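PDB 3WZ2: uncharacterized protein, which probably serves in proteasome assembly or activation, as an archaeal homolog of the proteasome-assembly chaperones. Local coordinates for residues B[20-25]-B[161-166]; B[42-47]-B[202-207]; B[154-159]-B[174-179]; B[193-198]-B[206-211]. One frame throughout, in Å; residues are numbered along the deposited sequence.

Interaction 1 (B[20-25]-B[161-166]); sequences AIFIEG and GKLLWE
The phenyl ring of Phe22 and the carboxylate of Glu24 both border one methyl group, CD2 of Leu163. This methyl comes to the ring at a slant, with CE2 of Phe22 4.2 Å from CD2 of Leu163. Ile101 and Leu105 of helix 91-107 also pack against the Phe22 side chain, as do Ile81 and Ala83 of strand 80-85. The contact with Glu24 is tighter and chiefly aliphatic: its CB and its CG each lie 3.7 Å from Leu163 CD2, and OE1 of Glu24 is 4.0 Å from the same methyl. Glu24 sends CG away from its own backbone N (chi1 168°) and then bends at chi2 (-89°), so its methylenes lie against the leucine. The contact belongs to a three-layer alpha/beta/alpha arrangement, a sheet with helices on both faces. Phe22 and Glu24 point from strand 21-24 toward helix 158-169, whereas Ile21 and Ile23 pack on helix 188-202 across the sheet. The 8.8 Å between the CA atoms of Glu24 and Leu163 is therefore bridged by side chains alone. Although buried, the carboxylate is well supplied with partners, for OE1 is hydrogen-bonded to Ser115 OG and Ser160 OG and OE2 to the backbone N of Tyr26. Beyond Leu163 the helix faces the second subunit, where Trp165 meets Tyr51 of that chain edge-to-face.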
loop_
_atom_site.group_PDB
_atom_site.type_symbol
_atom_site.label_atom_id
_atom_site.label_comp_id
_atom_site.label_asym_id
_atom_site.label_seq_id
_atom_site.Cartn_x
_atom_site.Cartn_y
_atom_site.Cartn_z
ATOM N N ALA B 20 24.631 -24.036 -18.105
ATOM C CA ALA B 20 23.630 -23.385 -18.939
ATOM C C ALA B 20 24.187 -22.154 -19.618
ATOM O O ALA B 20 24.982 -21.379 -19.043
ATOM C CB ALA B 20 22.432 -23.016 -18.080
ATOM N N ILE B 21 23.779 -21.966 -20.857
ATOM C CA ILE B 21 23.776 -20.665 -21.476
ATOM C C ILE B 21 22.383 -20.101 -21.362
ATOM O O ILE B 21 21.430 -20.636 -21.944
ATOM C CB ILE B 21 24.232 -20.765 -22.931
ATOM C CG1 ILE B 21 25.698 -21.213 -22.969
ATOM C CG2 ILE B 21 24.061 -19.429 -23.649
ATOM C CD1 ILE B 21 26.131 -21.764 -24.315
ATOM N N PHE B 22 22.263 -19.008 -20.596
ATOM C CA PHE B 22 20.965 -18.441 -20.242
ATOM C C PHE B 22 20.771 -17.164 -20.993
ATOM O O PHE B 22 21.600 -16.252 -20.888
ATOM C CB PHE B 22 20.924 -18.140 -18.755
ATOM C CG PHE B 22 19.599 -17.634 -18.275
ATOM C CD1 PHE B 22 18.655 -18.508 -17.803
ATOM C CD2 PHE B 22 19.324 -16.290 -18.242
ATOM C CE1 PHE B 22 17.435 -18.049 -17.326
ATOM C CE2 PHE B 22 18.115 -15.819 -17.763
ATOM C CZ PHE B 22 17.173 -16.700 -17.301
ATOM N N ILE B 23 19.688 -17.093 -21.748
ATOM C CA ILE B 23 19.406 -15.931 -22.565
ATOM C C ILE B 23 18.119 -15.293 -22.107
ATOM O O ILE B 23 17.098 -15.970 -22.028
ATOM C CB ILE B 23 19.247 -16.349 -24.019
ATOM C CG1 ILE B 23 20.557 -16.961 -24.504
ATOM C CG2 ILE B 23 18.861 -15.159 -24.874
ATOM C CD1 ILE B 23 20.389 -17.761 -25.770
ATOM N N GLU B 24 18.149 -13.997 -21.813
ATOM C CA GLU B 24 16.979 -13.335 -21.259
ATOM C C GLU B 24 16.484 -12.270 -22.238
ATOM O O GLU B 24 17.269 -11.461 -22.695
ATOM C CB GLU B 24 17.354 -12.677 -19.919
ATOM C CG GLU B 24 16.318 -11.720 -19.377
ATOM C CD GLU B 24 16.480 -10.274 -19.858
ATOM O OE1 GLU B 24 17.580 -9.685 -19.729
ATOM O OE2 GLU B 24 15.476 -9.678 -20.262
ATOM N N GLY B 25 15.195 -12.274 -22.547
ATOM C CA GLY B 25 14.610 -11.293 -23.453
ATOM C C GLY B 25 13.270 -10.778 -22.956
ATOM O O GLY B 25 12.275 -10.849 -23.674
ATOM N N GLY B 161 19.423 -4.804 -17.377
ATOM C CA GLY B 161 20.390 -4.077 -16.523
ATOM C C GLY B 161 20.691 -4.779 -15.209
ATOM O O GLY B 161 21.821 -4.828 -14.757
ATOM N N LYS B 162 19.655 -5.306 -14.571
ATOM C CA LYS B 162 19.813 -5.911 -13.259
ATOM C C LYS B 162 20.599 -7.190 -13.351
ATOM O O LYS B 162 21.492 -7.416 -12.576
ATOM C CB LYS B 162 18.453 -6.191 -12.587
ATOM C CG LYS B 162 18.576 -6.540 -11.095
ATOM C CD LYS B 162 18.997 -5.302 -10.305
ATOM C CE LYS B 162 19.500 -5.578 -8.910
ATOM N NZ LYS B 162 18.407 -5.992 -8.015
ATOM N N LEU B 163 20.262 -8.011 -14.329
ATOM C CA LEU B 163 20.966 -9.275 -14.524
ATOM C C LEU B 163 22.408 -9.069 -14.861
ATOM O O LEU B 163 23.281 -9.760 -14.355
ATOM C CB LEU B 163 20.362 -10.055 -15.675
ATOM C CG LEU B 163 19.945 -11.486 -15.613
ATOM C CD1 LEU B 163 19.613 -11.850 -14.198
ATOM C CD2 LEU B 163 18.845 -11.814 -16.626
ATOM N N LEU B 164 22.676 -8.143 -15.764
ATOM C CA LEU B 164 24.066 -7.841 -16.103
ATOM C C LEU B 164 24.872 -7.672 -14.814
ATOM O O LEU B 164 25.916 -8.295 -14.632
ATOM C CB LEU B 164 24.139 -6.570 -16.937
ATOM C CG LEU B 164 25.508 -5.998 -17.257
ATOM C CD1 LEU B 164 26.296 -6.990 -18.083
ATOM C CD2 LEU B 164 25.367 -4.669 -17.968
ATOM N N TRP B 165 24.360 -6.837 -13.913
ATOM C CA TRP B 165 25.090 -6.458 -12.701
ATOM C C TRP B 165 25.112 -7.668 -11.730
ATOM O O TRP B 165 26.188 -8.069 -11.257
ATOM C CB TRP B 165 24.472 -5.214 -12.051
ATOM C CG TRP B 165 25.061 -4.905 -10.656
ATOM C CD1 TRP B 165 24.459 -5.099 -9.452
ATOM C CD2 TRP B 165 26.348 -4.380 -10.380
ATOM N NE1 TRP B 165 25.293 -4.731 -8.444
ATOM C CE2 TRP B 165 26.474 -4.296 -8.982
ATOM C CE3 TRP B 165 27.405 -3.972 -11.173
ATOM C CZ2 TRP B 165 27.615 -3.790 -8.360
ATOM C CZ3 TRP B 165 28.560 -3.468 -10.560
ATOM C CH2 TRP B 165 28.665 -3.399 -9.165
ATOM N N GLU B 166 23.942 -8.238 -11.450
ATOM C CA GLU B 166 23.851 -9.259 -10.400
ATOM C C GLU B 166 24.546 -10.551 -10.776
ATOM O O GLU B 166 25.252 -11.145 -9.950
ATOM C CB GLU B 166 22.418 -9.541 -10.001
ATOM C CG GLU B 166 21.759 -8.396 -9.211
ATOM C CD GLU B 166 22.415 -8.117 -7.851
ATOM O OE1 GLU B 166 22.844 -9.102 -7.209
ATOM O OE2 GLU B 166 22.559 -6.906 -7.443
#

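Interaction 2 (B[42-47]-B[202-207]); sequences KELDMD and LGLNVS
Leu44 and Val206 meet through torsions that turn branched ends into the gap. In Leu44, CG is anti to the carbonyl carbon (chi1 -67°) and chi2 is extended, which carries both methyls over to segment 202-207 although the CB itself does not aim there. Val206, with CG1 anti to its backbone N (chi1 -172°), spreads its two methyls over two neighbours. Its CG2 is 3.8 Å from CD2 of Leu44, and its CG1 is 3.9 Å from CB of Glu43. The other Leu44 methyl is used as well: CD1 of Leu44 lies 4.1 Å from CD1 of Leu204. The leucine runs roughly perpendicular to both Leu204 and Val206, a methyl for each. Glu43 contributes only its CB and CG, both near Val206 CG1, at the solvent-exposed margin. The backbones approach to 7.0 Å between the CA atoms of Glu43 and Val206, and the hydrogen bond from Val206 N to Asn199 OD1 ties the loop back to helix 188-202. On the other side, helix 32-43 closes in a Schellman motif: Met46 N bonds to Ala41 O, and Asp45, with positive phi, sends its N to Lys42 O at 3.1 Å.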
loop_
_atom_site.group_PDB
_atom_site.type_symbol
_atom_site.label_atom_id
_atom_site.label_comp_id
_atom_site.label_asym_id
_atom_site.label_seq_id
_atom_site.Cartn_x
_atom_site.Cartn_y
_atom_site.Cartn_z
ATOM N N LYS B 42 11.362 -20.460 -30.801
ATOM C CA LYS B 42 10.612 -21.132 -31.858
ATOM C C LYS B 42 11.530 -21.719 -32.921
ATOM O O LYS B 42 11.397 -22.885 -33.261
ATOM C CB LYS B 42 9.611 -20.169 -32.477
ATOM C CG LYS B 42 8.868 -20.726 -33.679
ATOM C CD LYS B 42 7.892 -19.704 -34.253
ATOM C CE LYS B 42 6.569 -19.794 -33.497
ATOM N NZ LYS B 42 5.684 -18.620 -33.731
ATOM N N GLU B 43 12.523 -20.963 -33.384
ATOM C CA GLU B 43 13.410 -21.460 -34.436
ATOM C C GLU B 43 14.308 -22.601 -34.008
ATOM O O GLU B 43 14.681 -23.435 -34.833
ATOM C CB GLU B 43 14.321 -20.363 -34.974
ATOM C CG GLU B 43 13.654 -19.397 -35.904
ATOM C CD GLU B 43 12.879 -20.054 -37.045
ATOM O OE1 GLU B 43 13.534 -20.512 -38.006
ATOM O OE2 GLU B 43 11.623 -20.096 -36.979
ATOM N N LEU B 44 14.721 -22.620 -32.748
ATOM C CA LEU B 44 15.519 -23.723 -32.230
ATOM C C LEU B 44 14.658 -24.865 -31.688
ATOM O O LEU B 44 15.193 -25.778 -31.062
ATOM C CB LEU B 44 16.460 -23.232 -31.116
ATOM C CG LEU B 44 17.558 -22.267 -31.593
ATOM C CD1 LEU B 44 18.221 -21.542 -30.449
ATOM C CD2 LEU B 44 18.614 -23.020 -32.414
ATOM N N ASP B 45 13.342 -24.792 -31.882
ATOM C CA ASP B 45 12.446 -25.889 -31.538
ATOM C C ASP B 45 12.537 -26.253 -30.056
ATOM O O ASP B 45 12.621 -27.419 -29.691
ATOM C CB ASP B 45 12.750 -27.117 -32.413
ATOM C CG ASP B 45 11.626 -28.166 -32.383
ATOM O OD1 ASP B 45 10.433 -27.781 -32.380
ATOM O OD2 ASP B 45 11.962 -29.371 -32.326
ATOM N N MET B 46 12.502 -25.249 -29.189
ATOM C CA MET B 46 12.736 -25.493 -27.775
ATOM C C MET B 46 11.483 -26.049 -27.127
ATOM O O MET B 46 10.395 -25.743 -27.553
ATOM C CB MET B 46 13.180 -24.204 -27.089
ATOM C CG MET B 46 14.506 -23.719 -27.632
ATOM S SD MET B 46 15.324 -22.612 -26.484
ATOM C CE MET B 46 16.986 -22.656 -27.087
ATOM N N ASP B 47 11.656 -26.833 -26.079
ATOM C CA ASP B 47 10.557 -27.205 -25.200
ATOM C C ASP B 47 10.379 -26.178 -24.099
ATOM O O ASP B 47 11.341 -25.551 -23.642
ATOM C CB ASP B 47 10.820 -28.575 -24.554
ATOM C CG ASP B 47 11.177 -29.641 -25.582
ATOM O OD1 ASP B 47 10.404 -29.815 -26.556
ATOM O OD2 ASP B 47 12.249 -30.275 -25.447
ATOM N N LEU B 202 27.194 -17.607 -30.303
ATOM C CA LEU B 202 26.964 -18.924 -29.759
ATOM C C LEU B 202 27.160 -20.032 -30.795
ATOM O O LEU B 202 26.993 -21.195 -30.481
ATOM C CB LEU B 202 25.544 -19.014 -29.205
ATOM C CG LEU B 202 25.285 -18.065 -28.063
ATOM C CD1 LEU B 202 23.891 -18.315 -27.528
ATOM C CD2 LEU B 202 26.317 -18.245 -26.964
ATOM N N GLY B 203 27.494 -19.660 -32.031
ATOM C CA GLY B 203 27.724 -20.638 -33.101
ATOM C C GLY B 203 26.459 -21.374 -33.425
ATOM O O GLY B 203 26.445 -22.595 -33.519
ATOM N N LEU B 204 25.376 -20.635 -33.554
ATOM C CA LEU B 204 24.134 -21.244 -33.961
ATOM C C LEU B 204 23.918 -21.109 -35.453
ATOM O O LEU B 204 24.717 -20.468 -36.167
ATOM C CB LEU B 204 22.989 -20.663 -33.155
ATOM C CG LEU B 204 23.152 -20.825 -31.653
ATOM C CD1 LEU B 204 22.021 -20.118 -30.925
ATOM C CD2 LEU B 204 23.235 -22.309 -31.313
ATOM N N ASN B 205 22.888 -21.784 -35.940
ATOM C CA ASN B 205 22.578 -21.725 -37.356
ATOM C C ASN B 205 21.175 -21.203 -37.565
ATOM O O ASN B 205 20.409 -21.825 -38.292
ATOM C CB ASN B 205 22.769 -23.109 -38.008
ATOM C CG ASN B 205 24.216 -23.572 -37.955
ATOM O OD1 ASN B 205 24.599 -24.337 -37.072
ATOM N ND2 ASN B 205 25.028 -23.100 -38.897
ATOM N N VAL B 206 20.845 -20.065 -36.946
ATOM C CA VAL B 206 19.555 -19.426 -37.159
ATOM C C VAL B 206 19.547 -18.297 -38.179
ATOM O O VAL B 206 20.167 -17.255 -38.008
ATOM C CB VAL B 206 18.939 -18.921 -35.829
ATOM C CG1 VAL B 206 17.503 -18.432 -36.029
ATOM C CG2 VAL B 206 18.935 -20.064 -34.845
ATOM N N SER B 207 18.742 -18.476 -39.208
ATOM C CA SER B 207 18.480 -17.429 -40.171
ATOM C C SER B 207 17.439 -16.452 -39.606
ATOM O O SER B 207 16.420 -16.861 -39.070
ATOM C CB SER B 207 17.937 -18.054 -41.473
ATOM O OG SER B 207 17.489 -17.041 -42.371
#

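Interaction 3 (B[154-159]-B[174-179]); sequences GSITGM and SYVLLG
Val176 is the first residue along strand 174-179 to touch Ile156. Its CG1 lies 4.3 Å from CD1 of Ile156, a loose apolar contact at the tip of the isoleucine. Leu177 next turns to the other side of the sheet and packs on Val197 and Leu198 of helix 188-202. Leu178 then faces Ile156 again, and here the two side chains meet tip to tip. CD2 of Leu178 is 4.1 Å from both CD1 and CG1 of Ile156, while CD1 of Leu178 stands 4.2 Å from Ile156 CD1. Ile156 reaches this far because CG1 is anti to its carbonyl carbon (chi1 -53°) and chi2 is fully extended (176°), making CD1 the outermost atom of the side chain. That one methyl thus rests against Val176 and Leu178, two positions apart on the same face of the strand. The strands themselves are not paired: the CA atoms of Ile156 and Val176 are 9.0 Å apart, and the join consists of buried hydrocarbon. Strand 154-157 finds its backbone partner in another chain, where residues from Gly154 to Thr157 pair with a strand of the second subunit, an intersubunit antiparallel beta pairing, with Ile156 packing from it onto the central sheet.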
loop_
_atom_site.group_PDB
_atom_site.type_symbol
_atom_site.label_atom_id
_atom_site.label_comp_id
_atom_site.label_asym_id
_atom_site.label_seq_id
_atom_site.Cartn_x
_atom_site.Cartn_y
_atom_site.Cartn_z
ATOM N N GLY B 154 25.963 4.947 -20.704
ATOM C CA GLY B 154 24.525 5.020 -20.868
ATOM C C GLY B 154 23.863 4.271 -19.718
ATOM O O GLY B 154 24.510 3.917 -18.757
ATOM N N SER B 155 22.583 3.979 -19.846
ATOM C CA SER B 155 21.918 3.200 -18.855
ATOM C C SER B 155 21.100 2.101 -19.455
ATOM O O SER B 155 20.610 2.228 -20.573
ATOM C CB SER B 155 21.064 4.065 -17.996
ATOM O OG SER B 155 20.100 4.669 -18.751
ATOM N N ILE B 156 21.025 0.989 -18.731
ATOM C CA ILE B 156 20.224 -0.164 -19.120
ATOM C C ILE B 156 19.253 -0.475 -17.988
ATOM O O ILE B 156 19.669 -0.959 -16.924
ATOM C CB ILE B 156 21.091 -1.386 -19.406
ATOM C CG1 ILE B 156 22.196 -1.043 -20.418
ATOM C CG2 ILE B 156 20.233 -2.508 -19.944
ATOM C CD1 ILE B 156 23.164 -2.193 -20.683
ATOM N N THR B 157 17.976 -0.159 -18.198
ATOM C CA THR B 157 16.937 -0.308 -17.161
ATOM C C THR B 157 16.215 -1.640 -17.319
ATOM O O THR B 157 16.340 -2.320 -18.338
ATOM C CB THR B 157 15.862 0.777 -17.263
ATOM O OG1 THR B 157 15.315 0.744 -18.595
ATOM C CG2 THR B 157 16.475 2.150 -16.998
ATOM N N GLY B 158 15.580 -2.080 -16.245
ATOM C CA GLY B 158 14.836 -3.310 -16.286
ATOM C C GLY B 158 15.670 -4.542 -16.018
ATOM O O GLY B 158 16.824 -4.469 -15.532
ATOM N N MET B 159 15.079 -5.681 -16.358
ATOM C CA MET B 159 15.686 -6.974 -16.091
ATOM C C MET B 159 17.105 -7.041 -16.643
ATOM O O MET B 159 18.007 -7.578 -15.986
ATOM C CB MET B 159 14.798 -8.108 -16.653
ATOM C CG MET B 159 15.368 -9.511 -16.500
ATOM S SD MET B 159 15.566 -10.028 -14.802
ATOM C CE MET B 159 13.894 -10.472 -14.344
ATOM N N SER B 174 28.613 -12.394 -17.822
ATOM C CA SER B 174 27.354 -11.741 -18.197
ATOM C C SER B 174 27.583 -10.754 -19.347
ATOM O O SER B 174 28.677 -10.156 -19.489
ATOM C CB SER B 174 26.629 -11.098 -17.003
ATOM O OG SER B 174 27.254 -9.942 -16.531
ATOM N N TYR B 175 26.565 -10.653 -20.198
ATOM C CA TYR B 175 26.577 -9.794 -21.353
ATOM C C TYR B 175 25.195 -9.213 -21.593
ATOM O O TYR B 175 24.190 -9.849 -21.277
ATOM C CB TYR B 175 26.967 -10.547 -22.613
ATOM C CG TYR B 175 28.088 -11.565 -22.484
ATOM C CD1 TYR B 175 27.897 -12.720 -21.783
ATOM C CD2 TYR B 175 29.345 -11.380 -23.096
ATOM C CE1 TYR B 175 28.890 -13.667 -21.673
ATOM C CE2 TYR B 175 30.356 -12.344 -22.998
ATOM C CZ TYR B 175 30.098 -13.488 -22.298
ATOM O OH TYR B 175 31.064 -14.437 -22.178
ATOM N N VAL B 176 25.153 -8.014 -22.172
ATOM C CA VAL B 176 23.955 -7.520 -22.830
ATOM C C VAL B 176 24.280 -7.157 -24.298
ATOM O O VAL B 176 25.267 -6.503 -24.570
ATOM C CB VAL B 176 23.392 -6.294 -22.103
ATOM C CG1 VAL B 176 22.041 -5.880 -22.678
ATOM C CG2 VAL B 176 23.254 -6.551 -20.596
ATOM N N LEU B 177 23.429 -7.595 -25.212
ATOM C CA LEU B 177 23.452 -7.128 -26.595
ATOM C C LEU B 177 22.317 -6.132 -26.772
ATOM O O LEU B 177 21.173 -6.441 -26.399
ATOM C CB LEU B 177 23.254 -8.301 -27.531
ATOM C CG LEU B 177 24.275 -9.429 -27.413
ATOM C CD1 LEU B 177 23.897 -10.569 -28.334
ATOM C CD2 LEU B 177 25.643 -8.909 -27.771
ATOM N N LEU B 178 22.647 -4.934 -27.278
ATOM C CA LEU B 178 21.680 -3.879 -27.432
ATOM C C LEU B 178 21.477 -3.488 -28.884
ATOM O O LEU B 178 22.375 -2.931 -29.520
ATOM C CB LEU B 178 22.117 -2.654 -26.659
ATOM C CG LEU B 178 22.250 -2.881 -25.164
ATOM C CD1 LEU B 178 23.704 -2.868 -24.772
ATOM C CD2 LEU B 178 21.532 -1.820 -24.416
ATOM N N GLY B 179 20.285 -3.761 -29.388
ATOM C CA GLY B 179 19.908 -3.323 -30.727
ATOM C C GLY B 179 19.423 -1.912 -30.675
ATOM O O GLY B 179 18.400 -1.626 -30.037
#

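Interaction 4 (B[193-198]-B[206-211]); sequences NVVEVL and VSVEPL
Helix 188-202 and the segment leading into helix 209-213 come to 7.0 Å between the CA atoms of Glu196 and Val208. This is a short helix-to-helix connection, the chain doubling back after helix 188-202 within the alpha/beta/alpha fold. Val208 carries most of the contact. Its CG1 sits 3.6 Å from CG1 of Val195 and 3.8 Å from CB of the same residue, the two valines sliding past each other in opposite directions. With chi1 at -59°, Val208 places CG1 anti to its carbonyl carbon and tucks CG2 between the backbone N and the carbonyl carbon. Glu196 lies against both methyls, its CG 4.0 Å from each of Val208 CG1 and CG2, and CG2 also meets CD of Glu196; the acid side chain, extended beyond CG, runs across the valine at about a right angle. Hydrocarbon thus does most of the touching, while the Glu196 carboxylate stays near the exposed margin. There it lies in the neighbourhood of another acid, with OE2 of Glu196 6.5 Å from OE2 of Glu209, a spacing at which like charges would repel only modestly. Val206 adds a looser contact, its CG1 4.5 Å from Val195 CG1. Val195 also packs on Ala36, and Val206 on Phe39, so helix 32-43 borders the same apolar cluster. Ser207 caps the incoming helix, its OG accepting from the backbone N of Glu209 at 3.1 Å, with an N-H...O angle of 163°.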
loop_
_atom_site.group_PDB
_atom_site.type_symbol
_atom_site.label_atom_id
_atom_site.label_comp_id
_atom_site.label_asym_id
_atom_site.label_seq_id
_atom_site.Cartn_x
_atom_site.Cartn_y
_atom_site.Cartn_z
ATOM N N ASN B 193 18.667 -7.895 -36.017
ATOM C CA ASN B 193 20.069 -7.529 -35.858
ATOM C C ASN B 193 20.698 -8.197 -34.615
ATOM O O ASN B 193 21.835 -8.668 -34.650
ATOM C CB ASN B 193 20.232 -6.005 -35.719
ATOM C CG ASN B 193 19.776 -5.231 -36.961
ATOM O OD1 ASN B 193 19.733 -5.782 -38.037
ATOM N ND2 ASN B 193 19.525 -3.923 -36.804
ATOM N N VAL B 194 19.944 -8.226 -33.514
ATOM C CA VAL B 194 20.434 -8.825 -32.286
ATOM C C VAL B 194 20.572 -10.340 -32.417
ATOM O O VAL B 194 21.572 -10.921 -32.000
ATOM C CB VAL B 194 19.532 -8.462 -31.096
ATOM C CG1 VAL B 194 19.861 -9.310 -29.910
ATOM C CG2 VAL B 194 19.706 -6.985 -30.780
ATOM N N VAL B 195 19.597 -10.982 -33.043
ATOM C CA VAL B 195 19.701 -12.407 -33.271
ATOM C C VAL B 195 20.923 -12.776 -34.124
ATOM O O VAL B 195 21.609 -13.744 -33.813
ATOM C CB VAL B 195 18.447 -12.975 -33.930
ATOM C CG1 VAL B 195 18.666 -14.425 -34.353
ATOM C CG2 VAL B 195 17.294 -12.864 -32.972
ATOM N N GLU B 196 21.220 -11.980 -35.147
ATOM C CA GLU B 196 22.413 -12.235 -35.964
ATOM C C GLU B 196 23.681 -12.233 -35.124
ATOM O O GLU B 196 24.530 -13.081 -35.306
ATOM C CB GLU B 196 22.583 -11.224 -37.127
ATOM C CG GLU B 196 21.627 -11.440 -38.296
ATOM C CD GLU B 196 21.808 -10.416 -39.432
ATOM O OE1 GLU B 196 21.678 -9.180 -39.214
ATOM O OE2 GLU B 196 22.112 -10.858 -40.562
ATOM N N VAL B 197 23.837 -11.262 -34.238
ATOM C CA VAL B 197 25.019 -11.237 -33.358
ATOM C C VAL B 197 25.041 -12.414 -32.410
ATOM O O VAL B 197 26.086 -13.037 -32.210
ATOM C CB VAL B 197 25.123 -9.942 -32.576
ATOM C CG1 VAL B 197 26.280 -10.015 -31.595
ATOM C CG2 VAL B 197 25.307 -8.757 -33.529
ATOM N N LEU B 198 23.892 -12.739 -31.825
ATOM C CA LEU B 198 23.818 -13.884 -30.933
ATOM C C LEU B 198 24.173 -15.207 -31.599
ATOM O O LEU B 198 24.837 -16.074 -31.022
ATOM C CB LEU B 198 22.427 -13.986 -30.310
ATOM C CG LEU B 198 22.344 -15.023 -29.173
ATOM C CD1 LEU B 198 23.075 -14.535 -27.952
ATOM C CD2 LEU B 198 20.893 -15.265 -28.846
ATOM N N VAL B 206 20.845 -20.065 -36.946
ATOM C CA VAL B 206 19.555 -19.426 -37.159
ATOM C C VAL B 206 19.547 -18.297 -38.179
ATOM O O VAL B 206 20.167 -17.255 -38.008
ATOM C CB VAL B 206 18.939 -18.921 -35.829
ATOM C CG1 VAL B 206 17.503 -18.432 -36.029
ATOM C CG2 VAL B 206 18.935 -20.064 -34.845
ATOM N N SER B 207 18.742 -18.476 -39.208
ATOM C CA SER B 207 18.480 -17.429 -40.171
ATOM C C SER B 207 17.439 -16.452 -39.606
ATOM O O SER B 207 16.420 -16.861 -39.070
ATOM C CB SER B 207 17.937 -18.054 -41.473
ATOM O OG SER B 207 17.489 -17.041 -42.371
ATOM N N VAL B 208 17.661 -15.176 -39.802
ATOM C CA VAL B 208 16.655 -14.170 -39.459
ATOM C C VAL B 208 15.671 -13.820 -40.575
ATOM O O VAL B 208 14.790 -12.963 -40.368
ATOM C CB VAL B 208 17.273 -12.855 -38.912
ATOM C CG1 VAL B 208 18.087 -13.164 -37.676
ATOM C CG2 VAL B 208 18.097 -12.134 -39.953
ATOM N N GLU B 209 15.783 -14.479 -41.728
ATOM C CA GLU B 209 14.907 -14.158 -42.850
ATOM C C GLU B 209 13.425 -14.312 -42.538
ATOM O O GLU B 209 12.627 -13.437 -42.884
ATOM C CB GLU B 209 15.300 -14.945 -44.103
ATOM C CG GLU B 209 16.629 -14.502 -44.716
ATOM C CD GLU B 209 16.598 -13.078 -45.276
ATOM O OE1 GLU B 209 15.614 -12.734 -45.981
ATOM O OE2 GLU B 209 17.555 -12.299 -45.026
ATOM N N PRO B 210 13.037 -15.377 -41.828
ATOM C CA PRO B 210 11.626 -15.464 -41.430
ATOM C C PRO B 210 11.111 -14.318 -40.518
ATOM O O PRO B 210 9.939 -13.922 -40.580
ATOM C CB PRO B 210 11.538 -16.821 -40.716
ATOM C CG PRO B 210 12.727 -17.577 -41.163
ATOM C CD PRO B 210 13.802 -16.560 -41.392
ATOM N N LEU B 211 12.008 -13.742 -39.731
ATOM C CA LEU B 211 11.684 -12.575 -38.899
ATOM C C LEU B 211 11.497 -11.331 -39.737
ATOM O O LEU B 211 10.576 -10.538 -39.496
ATOM C CB LEU B 211 12.839 -12.294 -37.923
ATOM C CG LEU B 211 12.614 -11.532 -36.631
ATOM C CD1 LEU B 211 11.254 -11.861 -36.064
ATOM C CD2 LEU B 211 13.709 -11.623 -35.550
#

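In the fold
Interactions 1 and 3 pack on the central sheet, while interactions 2 and 4 join the helices and loop on its other side. Interactions 1 and 3, with centres about 9 Å apart, share helix 158-169 and one side of the sheet; Ser174 OG probably hydrogen-bonds to Leu164 O (2.8 Å), and both contacts border the second subunit. Interactions 2 and 4, about 10 Å between centres, overlap at Val206 and Ser207. Helix 188-202 joins the pairs: Leu198 CD2 of interaction 4 packs 4.0 Å from Ile23 CD1 of interaction 1, and Leu177 CD2 of interaction 3 lies 4.0 Å from Val197 CG1. Interactions 2 and 3, centres about 22 Å apart, lie on opposite sides of the chain's centre and do not touch.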